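Local coordinates for protein putative sugar ABC transporter (Yersinia enterocolitica subsp. enterocolitica 8081, PDB 5ULB) that probably binds methylthioribose-like sugars in the periplasm, as the substrate-binding component of an ABC transporter, at residues V24-G29 / L81-D86. Sequence-based numbering, arbitrary orientation.
Sequences VIRNLG and LSQGRD
Strands 21-26 and 78-82 run parallel and adjacent here, and the loops that follow both strands reach the sugar site. Two backbone hydrogen bonds link 24-29 to 81-86. Ser82 N donates to Ile25 O at 3.0 Å, and Asn27 N donates to Ser82 O at 2.9 Å. In both, the donor lies in the plane of the carbonyl. A backbone bond between Ile25 and Ile80 continues the ladder.

A side-chain bond holds the two loops together beyond the strands. Asn27 CG stands anti to the backbone N (chi1 -163°), and ND2 reaches Gln83 O at 3.1 Å. The oxygen lies in the plane of the Asn27 amide, but ND2 sits above the Gln83 carbonyl plane. The same ND2 also bonds Asp61, while OD1 bonds Ser57, so both ends of this buried amide have partners.

Arg26 and Ser82 lie on the same face of the sheet, and Gln83 from the loop joins them. Arg26 is extended along its chain and runs alongside Gln83. Its NH1 donates to Ser82 OG at 3.0 Å, with the oxygen tilted out of the guanidinium plane. Ser82 OG in turn donates to Gln83 OE1 at 2.6 Å, from above the plane of the Gln83 amide. OE1 lies over one face of the guanidinium, offset toward its rim, without a hydrogen bond to it. Asn33 and Thr34 of helix 32-48 bind NH2 and NE of Arg26, which should fix the rotation of the group.

On the other face, Ile25 CD1 lies 4.0 Å from Leu81 CD2, the two chains side by side against helix 61-73.

Leu28 CD1 touches the Gln83 amide, 3.8 Å from Gln83 CD. Gln83 NE2 makes weak hydrogen bonds to Asp107 and to O4 of the bound 5-Se-methyl-5-seleno-ribofuranose, in both anomers. Loops after parallel strands lining the sugar site are characteristic of the periplasmic binding protein fold.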
loop_
_atom_site.group_PDB
_atom_site.type_symbol
_atom_site.label_atom_id
_atom_site.label_comp_id
_atom_site.label_asym_id
_atom_site.label_seq_id
_atom_site.Cartn_x
_atom_site.Cartn_y
_atom_site.Cartn_z
ATOM N N VAL A 24 -5.976 -8.487 -11.790
ATOM C CA VAL A 24 -5.105 -7.717 -10.904
ATOM C C VAL A 24 -3.859 -8.532 -10.606
ATOM O O VAL A 24 -3.990 -9.705 -10.135
ATOM C CB VAL A 24 -5.850 -7.380 -9.606
ATOM C CG1 VAL A 24 -5.002 -6.555 -8.664
ATOM C CG2 VAL A 24 -7.194 -6.764 -9.910
ATOM N N ILE A 25 -2.683 -8.028 -10.875
ATOM C CA ILE A 25 -1.417 -8.731 -10.641
ATOM C C ILE A 25 -0.625 -7.824 -9.714
ATOM O O ILE A 25 -0.276 -6.688 -10.080
ATOM C CB ILE A 25 -0.685 -9.068 -11.925
ATOM C CG1 ILE A 25 -1.543 -9.801 -12.949
ATOM C CG2 ILE A 25 0.522 -9.951 -11.523
ATOM C CD1 ILE A 25 -2.276 -8.951 -13.921
ATOM N N ARG A 26 -0.258 -8.368 -8.557
ATOM C CA ARG A 26 0.463 -7.623 -7.525
ATOM C C ARG A 26 1.766 -8.379 -7.237
ATOM O O ARG A 26 1.778 -9.601 -6.988
ATOM C CB ARG A 26 -0.360 -7.333 -6.304
ATOM C CG ARG A 26 0.349 -6.650 -5.152
ATOM C CD ARG A 26 -0.639 -5.923 -4.268
ATOM N NE ARG A 26 -0.029 -5.530 -3.028
ATOM C CZ ARG A 26 -0.210 -4.352 -2.401
ATOM N NH1 ARG A 26 -0.659 -3.255 -3.039
ATOM N NH2 ARG A 26 0.295 -4.220 -1.208
ATOM N N ASN A 27 2.903 -7.643 -7.195
ATOM C CA ASN A 27 4.217 -8.220 -7.056
ATOM C C ASN A 27 4.682 -8.436 -5.627
ATOM O O ASN A 27 5.811 -8.066 -5.290
ATOM C CB ASN A 27 5.214 -7.355 -7.834
ATOM C CG ASN A 27 6.518 -8.008 -8.130
ATOM O OD1 ASN A 27 6.639 -9.238 -8.236
ATOM N ND2 ASN A 27 7.537 -7.166 -8.410
ATOM N N LEU A 28 3.781 -8.968 -4.779
ATOM C CA LEU A 28 4.046 -9.230 -3.400
ATOM C C LEU A 28 3.399 -10.540 -3.013
ATOM O O LEU A 28 2.740 -11.187 -3.856
ATOM C CB LEU A 28 3.599 -8.058 -2.478
ATOM C CG LEU A 28 4.330 -6.725 -2.678
ATOM C CD1 LEU A 28 3.660 -5.686 -1.832
ATOM C CD2 LEU A 28 5.772 -6.872 -2.236
ATOM N N GLY A 29 3.585 -10.955 -1.770
ATOM C CA GLY A 29 2.853 -12.047 -1.168
ATOM C C GLY A 29 1.648 -11.585 -0.394
ATOM O O GLY A 29 1.114 -10.494 -0.628
ATOM N N LEU A 81 -1.962 -3.350 -12.267
ATOM C CA LEU A 81 -0.714 -3.813 -11.725
ATOM C C LEU A 81 -0.394 -3.129 -10.437
ATOM O O LEU A 81 -0.706 -1.949 -10.268
ATOM C CB LEU A 81 0.431 -3.584 -12.689
ATOM C CG LEU A 81 0.315 -4.104 -14.139
ATOM C CD1 LEU A 81 1.579 -3.903 -14.895
ATOM C CD2 LEU A 81 -0.131 -5.575 -14.084
ATOM N N SER A 82 0.322 -3.835 -9.546
ATOM C CA SER A 82 0.767 -3.248 -8.298
ATOM C C SER A 82 2.180 -3.725 -8.004
ATOM O O SER A 82 2.451 -4.941 -8.066
ATOM C CB SER A 82 -0.218 -3.631 -7.215
ATOM O OG SER A 82 0.005 -3.040 -5.954
ATOM N N GLN A 83 3.092 -2.790 -7.692
ATOM C CA GLN A 83 4.458 -3.076 -7.385
ATOM C C GLN A 83 5.257 -3.700 -8.520
ATOM O O GLN A 83 6.274 -4.365 -8.312
ATOM C CB GLN A 83 4.665 -3.888 -6.076
ATOM C CG GLN A 83 4.337 -3.091 -4.750
ATOM C CD GLN A 83 2.942 -3.038 -4.411
ATOM O OE1 GLN A 83 2.178 -3.906 -4.838
ATOM N NE2 GLN A 83 2.517 -2.025 -3.669
ATOM N N GLY A 84 4.869 -3.388 -9.765
ATOM C CA GLY A 84 5.723 -3.774 -10.926
ATOM C C GLY A 84 7.023 -3.019 -10.902
ATOM O O GLY A 84 7.038 -1.809 -10.636
ATOM N N ARG A 85 8.121 -3.721 -11.152
ATOM C CA ARG A 85 9.450 -3.141 -11.027
ATOM C C ARG A 85 10.073 -2.839 -12.388
ATOM O O ARG A 85 9.655 -3.338 -13.449
ATOM C CB ARG A 85 10.362 -4.052 -10.179
ATOM C CG ARG A 85 9.910 -4.183 -8.771
ATOM C CD ARG A 85 10.819 -5.086 -7.892
ATOM N NE ARG A 85 12.194 -4.785 -8.096
ATOM C CZ ARG A 85 13.102 -5.334 -7.420
ATOM N NH1 ARG A 85 14.380 -4.991 -7.658
ATOM N NH2 ARG A 85 12.702 -6.280 -6.585
ATOM N N ASP A 86 11.129 -2.064 -12.309
ATOM C CA ASP A 86 12.072 -2.009 -13.419
ATOM C C ASP A 86 12.842 -3.321 -13.485
ATOM O O ASP A 86 13.046 -3.972 -12.481
ATOM C CB ASP A 86 13.107 -0.856 -13.120
ATOM C CG ASP A 86 12.592 0.558 -13.534
ATOM O OD1 ASP A 86 12.002 0.671 -14.641
ATOM O OD2 ASP A 86 12.887 1.473 -12.749
#